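Local atomic coordinates of mitotic checkpoint control protein kinase BUB1 (Drosophila melanogaster, PDB entry 6JKK), a protein that probably acts as an ATP-binding protein kinase of the mitotic checkpoint at the kinetochore, the piece described here being its kinase domain. Residues A[23-26]-A[27-31]; A[48-52]-A[53-57]. All coordinates share one frame; numbering follows the deposited sequence.

Contact 1: residues A[23-26]-A[27-31]; sequences DFSM and YIEKL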
ATOM      1  N   ASP A  23     -25.776   6.003  -0.918  1.00 25.39           N
ATOM      2  CA  ASP A  23     -25.969   7.445  -1.110  1.00 25.24           C
ATOM      3  C   ASP A  23     -24.671   8.228  -0.890  1.00 26.26           C
ATOM      4  O   ASP A  23     -24.630   9.180  -0.107  1.00 25.60           O
ATOM      5  CB  ASP A  23     -27.077   7.967  -0.184  1.00 31.51           C
ATOM      6  CG  ASP A  23     -28.432   7.340  -0.476  1.00 43.59           C
ATOM      7  OD1 ASP A  23     -28.839   7.320  -1.657  1.00 44.35           O
ATOM      8  OD2 ASP A  23     -29.084   6.872   0.480  1.00 46.81           O
ATOM      9  N   PHE A  24     -23.615   7.811  -1.579  1.00 23.71           N
ATOM     10  CA  PHE A  24     -22.297   8.397  -1.379  1.00 22.16           C
ATOM     11  C   PHE A  24     -22.231   9.869  -1.809  1.00 25.69           C
ATOM     12  O   PHE A  24     -21.632  10.691  -1.114  1.00 24.97           O
ATOM     13  CB  PHE A  24     -21.230   7.575  -2.104  1.00 19.44           C
ATOM     14  CG  PHE A  24     -19.827   8.008  -1.797  1.00 17.62           C
ATOM     15  CD1 PHE A  24     -19.332   7.924  -0.500  1.00 16.95           C
ATOM     16  CD2 PHE A  24     -19.010   8.509  -2.796  1.00 17.33           C
ATOM     17  CE1 PHE A  24     -18.038   8.328  -0.207  1.00 16.65           C
ATOM     18  CE2 PHE A  24     -17.714   8.912  -2.520  1.00 17.04           C
ATOM     19  CZ  PHE A  24     -17.223   8.823  -1.225  1.00 18.84           C
ATOM     20  N   SER A  25     -22.844  10.205  -2.943  1.00 27.71           N
ATOM     21  CA  SER A  25     -22.793  11.577  -3.452  1.00 24.11           C
ATOM     22  C   SER A  25     -23.453  12.557  -2.485  1.00 27.27           C
ATOM     23  O   SER A  25     -22.948  13.655  -2.244  1.00 26.58           O
ATOM     24  CB  SER A  25     -23.449  11.664  -4.833  1.00 34.88           C
ATOM     25  OG  SER A  25     -24.808  11.265  -4.770  1.00 43.50           O
ATOM     26  N   MET A  26     -24.579  12.144  -1.918  1.00 22.92           N
ATOM     27  CA  MET A  26     -25.269  12.928  -0.909  1.00 32.04           C
ATOM     28  C   MET A  26     -24.377  13.176   0.316  1.00 28.37           C
ATOM     29  O   MET A  26     -24.447  14.238   0.944  1.00 29.93           O
ATOM     30  CB  MET A  26     -26.548  12.197  -0.519  1.00 37.54           C
ATOM     31  CG  MET A  26     -27.180  12.625   0.774  1.00 49.07           C
ATOM     32  SD  MET A  26     -28.646  11.624   1.062  1.00 92.18           S
ATOM     33  CE  MET A  26     -29.382  11.686  -0.570  1.00 40.90           C
ATOM     34  N   TYR A  27     -23.535  12.202   0.647  1.00 24.02           N
ATOM     35  CA  TYR A  27     -22.605  12.359   1.762  1.00 18.76           C
ATOM     36  C   TYR A  27     -21.475  13.334   1.435  1.00 21.68           C
ATOM     37  O   TYR A  27     -21.245  14.280   2.186  1.00 18.44           O
ATOM     38  CB  TYR A  27     -22.037  11.004   2.200  1.00 18.00           C
ATOM     39  CG  TYR A  27     -20.992  11.069   3.311  1.00 21.51           C
ATOM     40  CD1 TYR A  27     -21.242  11.749   4.501  1.00 24.93           C
ATOM     41  CD2 TYR A  27     -19.764  10.429   3.170  1.00 22.74           C
ATOM     42  CE1 TYR A  27     -20.291  11.801   5.510  1.00 22.54           C
ATOM     43  CE2 TYR A  27     -18.809  10.471   4.175  1.00 22.97           C
ATOM     44  CZ  TYR A  27     -19.078  11.158   5.342  1.00 24.22           C
ATOM     45  OH  TYR A  27     -18.124  11.203   6.346  1.00 19.64           O
ATOM     46  N   ILE A  28     -20.775  13.125   0.321  1.00 18.28           N
ATOM     47  CA  ILE A  28     -19.614  13.973   0.030  1.00 16.39           C
ATOM     48  C   ILE A  28     -19.993  15.429  -0.257  1.00 21.27           C
ATOM     49  O   ILE A  28     -19.177  16.335  -0.068  1.00 21.35           O
ATOM     50  CB  ILE A  28     -18.700  13.402  -1.079  1.00 17.61           C
ATOM     51  CG1 ILE A  28     -19.404  13.357  -2.434  1.00 18.09           C
ATOM     52  CG2 ILE A  28     -18.192  12.013  -0.694  1.00 16.46           C
ATOM     53  CD1 ILE A  28     -18.503  12.806  -3.549  1.00 17.31           C
ATOM     54  N   GLU A  29     -21.239  15.648  -0.677  1.00 18.71           N
ATOM     55  CA  GLU A  29     -21.768  17.002  -0.870  1.00 19.79           C
ATOM     56  C   GLU A  29     -21.802  17.813   0.433  1.00 22.47           C
ATOM     57  O   GLU A  29     -21.949  19.037   0.401  1.00 25.25           O
ATOM     58  CB  GLU A  29     -23.185  16.941  -1.449  1.00 30.95           C
ATOM     59  CG  GLU A  29     -23.268  16.623  -2.934  1.00 32.98           C
ATOM     60  CD  GLU A  29     -24.675  16.252  -3.369  1.00 37.79           C
ATOM     61  OE1 GLU A  29     -25.634  16.573  -2.632  1.00 34.42           O
ATOM     62  OE2 GLU A  29     -24.815  15.632  -4.444  1.00 44.11           O
ATOM     63  N   LYS A  30     -21.682  17.125   1.569  1.00 18.73           N
ATOM     64  CA  LYS A  30     -21.757  17.753   2.892  1.00 23.59           C
ATOM     65  C   LYS A  30     -20.399  17.947   3.563  1.00 23.30           C
ATOM     66  O   LYS A  30     -20.298  18.611   4.602  1.00 21.37           O
ATOM     67  CB  LYS A  30     -22.608  16.893   3.821  1.00 27.07           C
ATOM     68  CG  LYS A  30     -24.017  17.395   4.039  1.00 43.39           C
ATOM     69  CD  LYS A  30     -24.883  17.159   2.829  1.00 50.14           C
ATOM     70  CE  LYS A  30     -26.329  16.943   3.248  1.00 48.22           C
ATOM     71  NZ  LYS A  30     -27.079  16.196   2.207  1.00 47.67           N
ATOM     72  N   LEU A  31     -19.361  17.348   2.994  1.00 17.81           N
ATOM     73  CA  LEU A  31     -18.040  17.364   3.621  1.00 15.12           C
ATOM     74  C   LEU A  31     -17.311  18.674   3.340  1.00 21.65           C
ATOM     75  O   LEU A  31     -17.104  19.028   2.183  1.00 20.73           O
ATOM     76  CB  LEU A  31     -17.206  16.180   3.131  1.00 14.12           C
ATOM     77  CG  LEU A  31     -17.687  14.793   3.560  1.00 23.63           C
ATOM     78  CD1 LEU A  31     -16.920  13.698   2.826  1.00 20.93           C
ATOM     79  CD2 LEU A  31     -17.574  14.613   5.075  1.00 23.61           C
TER
HETATM   80  O   HOH W   1     -26.427  13.689  -4.803  1.00 47.09           O
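Phe24 and Ile28 meet across the single turn of the short helix 24-28, on the same flank. This i to i+4 pair is the tight side. The methyl CG2 of Ile28 sits over one face of the Phe24 ring, a CH-pi contact in which CG2 is 3.7 Å from the ring centroid and nearest CZ, at 3.4 Å. Phe24 has CG anti to its own N (chi1 -172°), which carries the ring outward and slightly toward the C-terminal end, alongside Ile28, with one face to that methyl. Ile28 N donates a nearly straight bond (165°) to Phe24 O, fixing the spacing. Leu99 packs on Phe24, and Tyr92 and Phe95 on Ile28, so this flank of the helix is pressed against helix 92-104. Cutting Phe24 back to an alanine would probably open a gap against Leu99 and leave the Ile28 methyl without its aromatic face.

The other side is loose. The Lys30 chain runs alongside that of Met26, NZ 3.8 Å from Met26 CG. Glu29 N bonds to Ser25 O, and their side chains are joined through solvent: one water lies 2.9 Å from Ser25 OG and donates to Glu29 OE2 at 2.6 Å.

Contact 2: residues A[48-52]-A[53-57]; sequences HLEVH and NEKFE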
ATOM      1  N   HIS A  48      -1.262  27.271  -9.234  1.00 42.82           N
ATOM      2  CA  HIS A  48      -1.918  27.178  -7.946  1.00 39.49           C
ATOM      3  C   HIS A  48      -3.285  26.536  -8.089  1.00 33.00           C
ATOM      4  O   HIS A  48      -3.875  26.524  -9.172  1.00 32.50           O
ATOM      5  CB  HIS A  48      -2.023  28.552  -7.285  1.00 42.92           C
ATOM      6  CG  HIS A  48      -0.697  29.185  -7.009  1.00 50.72           C
ATOM      7  ND1 HIS A  48       0.089  29.730  -8.003  1.00 57.35           N
ATOM      8  CD2 HIS A  48      -0.007  29.347  -5.856  1.00 51.48           C
ATOM      9  CE1 HIS A  48       1.201  30.203  -7.474  1.00 59.11           C
ATOM     10  NE2 HIS A  48       1.169  29.986  -6.170  1.00 55.77           N
ATOM     11  N   LEU A  49      -3.778  26.000  -6.983  1.00 29.25           N
ATOM     12  CA  LEU A  49      -5.035  25.279  -6.975  1.00 29.81           C
ATOM     13  C   LEU A  49      -5.728  25.610  -5.674  1.00 25.72           C
ATOM     14  O   LEU A  49      -5.087  25.677  -4.621  1.00 31.01           O
ATOM     15  CB  LEU A  49      -4.770  23.772  -7.051  1.00 31.31           C
ATOM     16  CG  LEU A  49      -5.986  22.844  -7.020  1.00 39.02           C
ATOM     17  CD1 LEU A  49      -6.880  23.146  -8.194  1.00 49.54           C
ATOM     18  CD2 LEU A  49      -5.569  21.395  -7.044  1.00 37.20           C
ATOM     19  N   GLU A  50      -7.036  25.817  -5.738  1.00 24.52           N
ATOM     20  CA  GLU A  50      -7.799  26.087  -4.531  1.00 23.72           C
ATOM     21  C   GLU A  50      -8.850  25.016  -4.264  1.00 23.67           C
ATOM     22  O   GLU A  50      -9.532  24.554  -5.179  1.00 25.25           O
ATOM     23  CB  GLU A  50      -8.465  27.463  -4.610  1.00 34.53           C
ATOM     24  CG  GLU A  50      -7.494  28.628  -4.610  1.00 41.15           C
ATOM     25  CD  GLU A  50      -8.187  29.961  -4.384  1.00 54.43           C
ATOM     26  OE1 GLU A  50      -8.222  30.420  -3.224  1.00 56.24           O
ATOM     27  OE2 GLU A  50      -8.697  30.544  -5.364  1.00 63.48           O
ATOM     28  N   VAL A  51      -8.968  24.618  -3.002  1.00 20.49           N
ATOM     29  CA  VAL A  51     -10.112  23.839  -2.558  1.00 22.46           C
ATOM     30  C   VAL A  51     -10.758  24.659  -1.455  1.00 23.09           C
ATOM     31  O   VAL A  51     -10.221  24.747  -0.344  1.00 22.28           O
ATOM     32  CB  VAL A  51      -9.718  22.454  -2.022  1.00 24.23           C
ATOM     33  CG1 VAL A  51     -10.960  21.669  -1.639  1.00 17.94           C
ATOM     34  CG2 VAL A  51      -8.915  21.684  -3.069  1.00 23.54           C
ATOM     35  N   HIS A  52     -11.892  25.277  -1.775  1.00 26.76           N
ATOM     36  CA  HIS A  52     -12.563  26.190  -0.849  1.00 29.86           C
ATOM     37  C   HIS A  52     -11.653  27.363  -0.470  1.00 33.41           C
ATOM     38  O   HIS A  52     -11.269  28.154  -1.326  1.00 38.00           O
ATOM     39  CB  HIS A  52     -13.048  25.444   0.396  1.00 31.24           C
ATOM     40  CG  HIS A  52     -14.167  24.488   0.128  1.00 30.22           C
ATOM     41  ND1 HIS A  52     -15.299  24.847  -0.575  1.00 31.33           N
ATOM     42  CD2 HIS A  52     -14.334  23.189   0.474  1.00 23.13           C
ATOM     43  CE1 HIS A  52     -16.114  23.810  -0.650  1.00 31.22           C
ATOM     44  NE2 HIS A  52     -15.553  22.792  -0.020  1.00 28.51           N
ATOM     45  N   ASN A  53     -11.309  27.471   0.811  1.00 40.49           N
ATOM     46  CA  ASN A  53     -10.456  28.564   1.279  1.00 45.67           C
ATOM     47  C   ASN A  53      -8.964  28.231   1.227  1.00 38.45           C
ATOM     48  O   ASN A  53      -8.116  29.101   1.442  1.00 38.01           O
ATOM     49  CB  ASN A  53     -10.848  28.988   2.698  1.00 49.80           C
ATOM     50  CG  ASN A  53     -12.099  29.854   2.730  1.00 60.26           C
ATOM     51  OD1 ASN A  53     -12.263  30.760   1.913  1.00 68.11           O
ATOM     52  ND2 ASN A  53     -12.987  29.578   3.677  1.00 55.96           N
ATOM     53  N   GLU A  54      -8.648  26.973   0.936  1.00 33.22           N
ATOM     54  CA  GLU A  54      -7.269  26.502   0.983  1.00 30.00           C
ATOM     55  C   GLU A  54      -6.575  26.622  -0.371  1.00 34.42           C
ATOM     56  O   GLU A  54      -7.094  26.149  -1.386  1.00 30.05           O
ATOM     57  CB  GLU A  54      -7.237  25.058   1.480  1.00 28.24           C
ATOM     58  CG  GLU A  54      -8.111  24.831   2.710  1.00 28.09           C
ATOM     59  CD  GLU A  54      -7.703  25.695   3.891  1.00 38.06           C
ATOM     60  OE1 GLU A  54      -8.600  26.199   4.601  1.00 40.45           O
ATOM     61  OE2 GLU A  54      -6.485  25.862   4.120  1.00 34.82           O
ATOM     62  N   LYS A  55      -5.410  27.270  -0.385  1.00 33.37           N
ATOM     63  CA  LYS A  55      -4.633  27.436  -1.615  1.00 31.63           C
ATOM     64  C   LYS A  55      -3.382  26.558  -1.616  1.00 30.79           C
ATOM     65  O   LYS A  55      -2.715  26.404  -0.589  1.00 30.74           O
ATOM     66  CB  LYS A  55      -4.248  28.903  -1.834  1.00 33.59           C
ATOM     67  CG  LYS A  55      -3.296  29.117  -3.013  1.00 40.65           C
ATOM     68  CD  LYS A  55      -2.944  30.577  -3.210  1.00 48.81           C
ATOM     69  CE  LYS A  55      -4.130  31.355  -3.729  1.00 53.97           C
ATOM     70  NZ  LYS A  55      -3.754  32.752  -4.097  1.00 59.17           N
ATOM     71  N   PHE A  56      -3.077  25.977  -2.772  1.00 32.93           N
ATOM     72  CA  PHE A  56      -1.949  25.067  -2.896  1.00 23.81           C
ATOM     73  C   PHE A  56      -1.052  25.500  -4.045  1.00 28.07           C
ATOM     74  O   PHE A  56      -1.539  25.958  -5.074  1.00 30.19           O
ATOM     75  CB  PHE A  56      -2.446  23.646  -3.167  1.00 23.54           C
ATOM     76  CG  PHE A  56      -3.308  23.085  -2.078  1.00 20.00           C
ATOM     77  CD1 PHE A  56      -4.658  23.407  -2.007  1.00 24.80           C
ATOM     78  CD2 PHE A  56      -2.770  22.225  -1.133  1.00 21.54           C
ATOM     79  CE1 PHE A  56      -5.459  22.886  -1.000  1.00 23.62           C
ATOM     80  CE2 PHE A  56      -3.559  21.693  -0.123  1.00 23.59           C
ATOM     81  CZ  PHE A  56      -4.906  22.022  -0.057  1.00 19.52           C
ATOM     82  N   GLU A  57       0.257  25.378  -3.858  1.00 25.99           N
ATOM     83  CA  GLU A  57       1.185  25.477  -4.980  1.00 34.10           C
ATOM     84  C   GLU A  57       1.145  24.119  -5.657  1.00 25.84           C
ATOM     85  O   GLU A  57       1.143  23.097  -4.974  1.00 25.23           O
ATOM     86  CB  GLU A  57       2.615  25.703  -4.492  1.00 36.58           C
ATOM     87  CG  GLU A  57       2.938  27.081  -3.950  1.00 46.94           C
ATOM     88  CD  GLU A  57       4.340  27.128  -3.363  1.00 46.89           C
ATOM     89  OE1 GLU A  57       4.962  26.048  -3.253  1.00 45.00           O
ATOM     90  OE2 GLU A  57       4.813  28.229  -3.010  1.00 53.94           O
TER
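Leu49 and Phe56 face each other as a hydrogen-bonded pair in the edge hairpin of the N-lobe beta sheet of the protein kinase fold, where strands 47-51 and 54-64 join through a type II' turn, Val51 to Glu54. The Leu49 side chain is about 10 Å from that of Lys85, the predicted ATP-binding residue. Phe56 CB lies 3.6 Å from Leu49 O, and with CG anti to the carbonyl carbon (chi1 -61°) the ring turns so that CD1 comes to 3.5 Å from the same oxygen, which lies at the ring edge, in its plane. Farther out, CE1 reaches Val51 CG2 at 4.2 Å, and the ring meets that of His75.

Leu49 O also accepts the Phe56 N-H at 2.7 Å, while Leu49 N donates back to Phe56 O; Val51 N to Glu54 O and Glu54 N to Val51 O close the turn. On the opposite face His48 NE2 lies 4.1 Å from Glu57 CG.

The chemistry is thus split: Leu49, Val51 and Phe56 pack against side chains of neighbouring strands, sharing their face with Glu54, whose OE2 is hydrogen-bonded to His75 NE2, while on the His48, Glu50, Lys55 and Glu57 face Glu50 OE1 and Lys55 NZ stay 5.1 Å apart, too far for an ion pair.

Overall arrangement
Coming from the N terminus, the chain leaves helix 12-21 and turns into helix 24-28, where contact 1 forms within about one turn of helix and the beta turn that follows it. It then runs through the short edge strand 34-36 and on to strand 47-51, which contact 2 folds back onto strand 54-64. The two contacts are in series and neither nests in nor crosses the other; the centres of contact 1 and contact 2 are about 21 Å apart. Contact 1 sets helix 24-28 against helix 92-104, whereas contact 2 closes a hairpin at the sheet's other edge. His52 in that hairpin's turn bonds back to Cys34 and Gln35, linking it to the intervening strand.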